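Local coordinates for sugar kinase, pfkB family (Thermotoga maritima, PDB 2AJR), which probably phosphorylates a sugar phosphate with ATP, as a possible 1-phosphofructokinase of the PfkB carbohydrate kinase family, at the interface of chains A and B. Numbering follows the deposited sequence. Chains: chain A/B, sugar kinase, pfkB family.

The interface of chains A and B. Residues chain A 77-78, 80-81; chain B 48, 77-78, 81, 84-85.
Two copies of helix 76-89 meet here across the two-fold axis relating chains A and B in the deposited assembly; the structure alone does not show that this is the biological pair. The tight part is the ring of A:Tyr77. Its CG stands anti to the carbonyl carbon (chi1 -65°), which sends the ring out toward the B helix. B:Ile81 comes up tip to tip and lays CG1 over the middle of one face, 3.7 Å from the ring centroid. At the far end A:Tyr77 OH donates a hydrogen bond to B:Glu84 OE1 (2.5 Å), which accepts through its anti lone pair; the glutamate is extended beyond CG, its carboxylate plane turned 38° from the ring. Face packing and this bond together should fix the ring's tilt. B:Glu85 passes in the opposite direction, with OE2 at the ring edge; two neighbouring carboxylates would tend to polarise the phenol.

B:Tyr77 takes a different chi1, CG anti to the backbone N (-164°), so the pair departs from exact symmetry. On one side of its ring, A:Ile81 CG1 packs 3.7 Å from B:Tyr77 CE2, and the A:Lys80 chain crosses obliquely, CD 3.4 Å from B:Tyr77 OH. A:Ile81 CD1 also touches B:Met78 CE at 3.5 Å.

The looser end is at B:Met48, poorly ordered and little buried: A:Met78 CE meets B:Met48 CE tip to tip at 3.5 Å, a contact of little weight. B:Met48 comes from a loop; the other residues ride on helix 76-89, directly after strand 73-75 in each subunit.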
ATOM      1  N   TYR A  77       8.042  10.572   4.917  1.00 34.90           N
ATOM      2  CA  TYR A  77       6.692  11.009   4.577  1.00 36.41           C
ATOM      3  C   TYR A  77       5.618  10.316   5.403  1.00 35.47           C
ATOM      4  O   TYR A  77       4.671  10.958   5.874  1.00 34.16           O
ATOM      5  CB  TYR A  77       6.397  10.723   3.107  1.00 38.09           C
ATOM      6  CG  TYR A  77       7.238  11.489   2.119  1.00 41.49           C
ATOM      7  CD1 TYR A  77       7.175  12.892   2.040  1.00 40.31           C
ATOM      8  CD2 TYR A  77       8.072  10.810   1.234  1.00 43.41           C
ATOM      9  CE1 TYR A  77       7.932  13.588   1.104  1.00 38.01           C
ATOM     10  CE2 TYR A  77       8.833  11.489   0.300  1.00 46.38           C
ATOM     11  CZ  TYR A  77       8.762  12.876   0.235  1.00 45.99           C
ATOM     12  OH  TYR A  77       9.537  13.514  -0.710  1.00 48.99           O
HETATM   13  N   MSE A  78       5.753   9.003   5.555  1.00 34.07           N
HETATM   14  CA  MSE A  78       4.784   8.234   6.302  1.00 34.92           C
HETATM   15  C   MSE A  78       4.832   8.655   7.763  1.00 35.13           C
HETATM   16  O   MSE A  78       3.799   8.755   8.441  1.00 34.78           O
HETATM   17  CB  MSE A  78       5.082   6.743   6.173  1.00 36.84           C
HETATM   18  CG  MSE A  78       5.026   6.206   4.739  1.00 43.65           C
HETATM   19 SE   MSE A  78       3.314   6.529   3.846  1.00 57.10          SE
HETATM   20  CE  MSE A  78       3.688   8.095   2.779  1.00 38.03           C
ATOM     21  N   LYS A  80       5.457  11.595   8.939  1.00 33.70           N
ATOM     22  CA  LYS A  80       4.764  12.871   9.106  1.00 36.01           C
ATOM     23  C   LYS A  80       3.264  12.681   9.176  1.00 35.17           C
ATOM     24  O   LYS A  80       2.594  13.267  10.029  1.00 34.50           O
ATOM     25  CB  LYS A  80       5.089  13.851   7.964  1.00 37.23           C
ATOM     26  CG  LYS A  80       4.166  15.080   7.941  1.00 36.39           C
ATOM     27  CD  LYS A  80       4.806  16.301   7.250  1.00 42.54           C
ATOM     28  CE  LYS A  80       3.846  17.519   7.182  1.00 45.03           C
ATOM     29  NZ  LYS A  80       2.423  17.151   6.758  1.00 51.38           N
ATOM     30  N   ILE A  81       2.739  11.868   8.268  1.00 34.30           N
ATOM     31  CA  ILE A  81       1.333  11.558   8.269  1.00 33.79           C
ATOM     32  C   ILE A  81       0.944  10.927   9.600  1.00 32.99           C
ATOM     33  O   ILE A  81      -0.051  11.315  10.203  1.00 32.80           O
ATOM     34  CB  ILE A  81       0.960  10.592   7.133  1.00 35.54           C
ATOM     35  CG1 ILE A  81       1.217  11.231   5.770  1.00 33.09           C
ATOM     36  CG2 ILE A  81      -0.518  10.174   7.239  1.00 30.57           C
ATOM     37  CD1 ILE A  81       1.171  10.200   4.631  1.00 37.43           C
TER
HETATM   38  N   MSE B  48       7.363   4.102  -2.763  1.00 54.72           N
HETATM   39  CA  MSE B  48       6.261   4.542  -3.579  1.00 59.44           C
HETATM   40  C   MSE B  48       6.750   5.336  -4.757  1.00 52.18           C
HETATM   41  O   MSE B  48       7.440   6.325  -4.576  1.00 53.12           O
HETATM   42  CB  MSE B  48       5.381   5.408  -2.718  1.00 58.88           C
HETATM   43  CG  MSE B  48       3.942   5.136  -2.896  1.00 66.54           C
HETATM   44 SE   MSE B  48       3.065   5.701  -1.282  1.00 79.53          SE
HETATM   45  CE  MSE B  48       4.640   6.607  -0.253  1.00 77.30           C
ATOM     46  N   TYR B  77      -0.922  15.747  -0.195  1.00 36.20           N
ATOM     47  CA  TYR B  77       0.344  15.303   0.292  1.00 36.95           C
ATOM     48  C   TYR B  77       0.912  14.204  -0.587  1.00 35.56           C
ATOM     49  O   TYR B  77       2.101  14.205  -0.884  1.00 35.01           O
ATOM     50  CB  TYR B  77       0.164  14.833   1.722  1.00 38.61           C
ATOM     51  CG  TYR B  77       1.450  14.701   2.467  1.00 40.54           C
ATOM     52  CD1 TYR B  77       2.153  15.828   2.885  1.00 36.16           C
ATOM     53  CD2 TYR B  77       1.964  13.441   2.763  1.00 41.27           C
ATOM     54  CE1 TYR B  77       3.333  15.701   3.581  1.00 43.57           C
ATOM     55  CE2 TYR B  77       3.142  13.297   3.457  1.00 44.28           C
ATOM     56  CZ  TYR B  77       3.825  14.422   3.866  1.00 44.67           C
ATOM     57  OH  TYR B  77       4.997  14.248   4.548  1.00 42.49           O
HETATM   58  N   MSE B  78       0.061  13.279  -1.017  1.00 34.78           N
HETATM   59  CA  MSE B  78       0.476  12.265  -1.984  1.00 35.72           C
HETATM   60  C   MSE B  78       1.014  12.955  -3.213  1.00 34.07           C
HETATM   61  O   MSE B  78       1.984  12.510  -3.817  1.00 33.17           O
HETATM   62  CB  MSE B  78      -0.705  11.385  -2.420  1.00 39.60           C
HETATM   63  CG  MSE B  78      -1.304  10.437  -1.361  1.00 49.45           C
HETATM   64 SE   MSE B  78       0.058   9.479  -0.329  1.00 75.62          SE
HETATM   65  CE  MSE B  78      -0.229  10.456   1.410  1.00 52.06           C
ATOM     66  N   ILE B  81       4.480  14.146  -2.899  1.00 33.10           N
ATOM     67  CA  ILE B  81       5.403  13.024  -2.945  1.00 32.30           C
ATOM     68  C   ILE B  81       5.679  12.644  -4.394  1.00 32.74           C
ATOM     69  O   ILE B  81       6.836  12.457  -4.789  1.00 31.36           O
ATOM     70  CB  ILE B  81       4.845  11.816  -2.157  1.00 33.09           C
ATOM     71  CG1 ILE B  81       4.741  12.146  -0.669  1.00 32.34           C
ATOM     72  CG2 ILE B  81       5.718  10.580  -2.330  1.00 24.59           C
ATOM     73  CD1 ILE B  81       3.856  11.169   0.104  1.00 34.31           C
ATOM     74  N   GLU B  84       7.839  15.424  -5.889  1.00 34.05           N
ATOM     75  CA  GLU B  84       9.214  15.456  -5.353  1.00 36.52           C
ATOM     76  C   GLU B  84       9.994  14.257  -5.890  1.00 35.67           C
ATOM     77  O   GLU B  84      11.120  14.396  -6.346  1.00 36.46           O
ATOM     78  CB  GLU B  84       9.244  15.529  -3.809  1.00 37.20           C
ATOM     79  CG  GLU B  84       9.115  16.968  -3.249  1.00 37.30           C
ATOM     80  CD  GLU B  84       9.005  17.035  -1.708  1.00 41.76           C
ATOM     81  OE1 GLU B  84       9.135  15.993  -1.016  1.00 51.78           O
ATOM     82  OE2 GLU B  84       8.800  18.149  -1.176  1.00 46.98           O
ATOM     83  N   GLU B  85       9.355  13.090  -5.894  1.00 35.98           N
ATOM     84  CA  GLU B  85       9.982  11.873  -6.418  1.00 35.31           C
ATOM     85  C   GLU B  85      10.234  11.929  -7.927  1.00 34.54           C
ATOM     86  O   GLU B  85      11.280  11.511  -8.398  1.00 35.67           O
ATOM     87  CB  GLU B  85       9.151  10.639  -6.042  1.00 34.75           C
ATOM     88  CG  GLU B  85       9.167  10.326  -4.527  1.00 39.01           C
ATOM     89  CD  GLU B  85      10.583  10.195  -3.979  1.00 48.38           C
ATOM     90  OE1 GLU B  85      11.374   9.433  -4.585  1.00 50.58           O
ATOM     91  OE2 GLU B  85      10.907  10.868  -2.968  1.00 53.76           O
TER